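Local structure of encapsulated ferritin (Haliangium ochraceum, 5N5F) at residues I29-A34 with E63-T68. The protein oxidises iron(II) to iron(III) as a ferritin-like ferroxidase packaged as cargo inside an encapsulin nanocompartment. Numbering follows the deposited sequence.
Sequences IEELEA and EHAMMT
The carboxylate of Glu31 reaches across to His64 CB and C, to Ala65 CA and, at longer range, CB, and to the side chain of Thr68. Its chain is extended beyond CG (chi2 153°), which carries the acid group to the facing helix. Among the polar contacts, Glu31 OE1 stands 3.3 Å from Thr68 OG1. Thr68 OG1 also lies 3.0 Å from His64 O, one turn back on its own helix, and its single proton may serve either acceptor. In van der Waals contact, Glu31 OE1 comes within 3.2 Å of Ala65 CA and Glu31 OE2 rests 3.3 Å from His64 CB. The imidazole, its plane turned 57° from the carboxylate, has His64 NE2 hydrogen-bonded to Glu60 OE1 of a third subunit.

The segments belong to helices 16-44 and 48-75, the antiparallel hairpin of the ferritin-like EncFtn fold, in the N-terminal part of the protein that crystallizes as a decameric ring; their axes here run at 156° and approach to 8.7 Å. Glu31, His64 and nearby Glu61 are, by similarity, ligands of both irons, and Tyr38 of the third subunit also packs on Glu31. An alanine in place of Glu31 would probably deprive the iron site of a likely carboxylate ligand and take from Thr68 OG1 one of its two possible acceptors.

Apolar contacts centre on Ala65, whose CB lies 4.1 Å from Leu32 CD2 and equally far from Glu31 CB. Leu32 also packs against Leu28 of a second subunit.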
loop_
_atom_site.group_PDB
_atom_site.type_symbol
_atom_site.label_atom_id
_atom_site.label_comp_id
_atom_site.label_asym_id
_atom_site.label_seq_id
_atom_site.Cartn_x
_atom_site.Cartn_y
_atom_site.Cartn_z
ATOM N N ILE B 29 2.090 -17.213 -7.489
ATOM C CA ILE B 29 1.546 -16.492 -6.339
ATOM C C ILE B 29 0.190 -15.885 -6.683
ATOM O O ILE B 29 -0.783 -16.022 -5.931
ATOM C CB ILE B 29 2.547 -15.424 -5.863
ATOM C CG1 ILE B 29 3.703 -16.097 -5.112
ATOM C CG2 ILE B 29 1.867 -14.386 -4.970
ATOM C CD1 ILE B 29 4.903 -15.205 -4.898
ATOM N N GLU B 30 0.104 -15.202 -7.825
ATOM C CA GLU B 30 -1.154 -14.559 -8.197
ATOM C C GLU B 30 -2.265 -15.585 -8.378
ATOM O O GLU B 30 -3.420 -15.335 -8.010
ATOM C CB GLU B 30 -0.967 -13.743 -9.476
ATOM C CG GLU B 30 -0.082 -12.524 -9.299
ATOM C CD GLU B 30 0.340 -11.920 -10.621
ATOM O OE1 GLU B 30 -0.190 -12.353 -11.667
ATOM O OE2 GLU B 30 1.202 -11.019 -10.615
ATOM N N GLU B 31 -1.936 -16.748 -8.943
ATOM C CA GLU B 31 -2.945 -17.783 -9.124
ATOM C C GLU B 31 -3.386 -18.361 -7.784
ATOM O O GLU B 31 -4.578 -18.609 -7.573
ATOM C CB GLU B 31 -2.408 -18.870 -10.055
ATOM C CG GLU B 31 -2.310 -18.405 -11.508
ATOM C CD GLU B 31 -1.252 -19.136 -12.314
ATOM O OE1 GLU B 31 -0.424 -19.858 -11.716
ATOM O OE2 GLU B 31 -1.243 -18.979 -13.555
ATOM N N LEU B 32 -2.446 -18.560 -6.856
ATOM C CA LEU B 32 -2.820 -19.045 -5.532
ATOM C C LEU B 32 -3.674 -18.029 -4.782
ATOM O O LEU B 32 -4.547 -18.412 -3.996
ATOM C CB LEU B 32 -1.568 -19.387 -4.722
ATOM C CG LEU B 32 -0.754 -20.580 -5.242
ATOM C CD1 LEU B 32 0.541 -20.703 -4.473
ATOM C CD2 LEU B 32 -1.554 -21.873 -5.144
ATOM N N GLU B 33 -3.437 -16.735 -5.000
ATOM C CA GLU B 33 -4.282 -15.726 -4.369
ATOM C C GLU B 33 -5.706 -15.792 -4.909
ATOM O O GLU B 33 -6.672 -15.675 -4.146
ATOM C CB GLU B 33 -3.676 -14.338 -4.574
ATOM C CG GLU B 33 -2.394 -14.127 -3.780
ATOM C CD GLU B 33 -1.733 -12.789 -4.043
ATOM O OE1 GLU B 33 -2.199 -12.049 -4.934
ATOM O OE2 GLU B 33 -0.742 -12.474 -3.350
ATOM N N ALA B 34 -5.854 -15.993 -6.220
ATOM C CA ALA B 34 -7.181 -16.175 -6.796
ATOM C C ALA B 34 -7.901 -17.365 -6.172
ATOM O O ALA B 34 -9.118 -17.318 -5.949
ATOM C CB ALA B 34 -7.070 -16.353 -8.310
ATOM N N GLU B 63 -5.512 -25.207 -11.672
ATOM C CA GLU B 63 -4.857 -25.825 -12.819
ATOM C C GLU B 63 -3.742 -24.939 -13.357
ATOM O O GLU B 63 -2.683 -25.432 -13.758
ATOM C CB GLU B 63 -5.884 -26.119 -13.915
ATOM C CG GLU B 63 -5.306 -26.830 -15.130
ATOM C CD GLU B 63 -6.377 -27.363 -16.065
ATOM O OE1 GLU B 63 -7.560 -27.013 -15.875
ATOM O OE2 GLU B 63 -6.035 -28.136 -16.985
ATOM N N HIS B 64 -3.964 -23.625 -13.379
ATOM C CA HIS B 64 -2.921 -22.713 -13.832
ATOM C C HIS B 64 -1.731 -22.733 -12.881
ATOM O O HIS B 64 -0.577 -22.715 -13.323
ATOM C CB HIS B 64 -3.489 -21.301 -13.963
ATOM C CG HIS B 64 -4.544 -21.170 -15.016
ATOM N ND1 HIS B 64 -5.188 -19.980 -15.283
ATOM C CD2 HIS B 64 -5.067 -22.080 -15.872
ATOM C CE1 HIS B 64 -6.061 -20.163 -16.257
ATOM N NE2 HIS B 64 -6.008 -21.428 -16.632
ATOM N N ALA B 65 -1.999 -22.781 -11.573
ATOM C CA ALA B 65 -0.929 -22.811 -10.582
ATOM C C ALA B 65 -0.056 -24.049 -10.744
ATOM O O ALA B 65 1.176 -23.963 -10.677
ATOM C CB ALA B 65 -1.527 -22.765 -9.177
ATOM N N MET B 66 -0.676 -25.212 -10.952
ATOM C CA MET B 66 0.087 -26.450 -11.055
ATOM C C MET B 66 0.806 -26.559 -12.394
ATOM O O MET B 66 1.857 -27.206 -12.477
ATOM C CB MET B 66 -0.835 -27.648 -10.834
ATOM C CG MET B 66 -1.501 -27.663 -9.458
ATOM S SD MET B 66 -0.332 -27.668 -8.072
ATOM C CE MET B 66 -0.201 -25.921 -7.689
ATOM N N MET B 67 0.268 -25.938 -13.446
ATOM C CA MET B 67 1.016 -25.816 -14.692
ATOM C C MET B 67 2.278 -24.993 -14.479
ATOM O O MET B 67 3.376 -25.393 -14.888
ATOM C CB MET B 67 0.147 -25.177 -15.776
ATOM C CG MET B 67 -0.962 -26.067 -16.307
ATOM S SD MET B 67 -2.187 -25.170 -17.291
ATOM C CE MET B 67 -1.166 -24.555 -18.621
ATOM N N THR B 68 2.137 -23.834 -13.830
ATOM C CA THR B 68 3.291 -22.989 -13.551
ATOM C C THR B 68 4.287 -23.701 -12.643
ATOM O O THR B 68 5.503 -23.609 -12.847
ATOM C CB THR B 68 2.836 -21.678 -12.910
ATOM O OG1 THR B 68 1.854 -21.038 -13.745
ATOM C CG2 THR B 68 4.016 -20.743 -12.713
#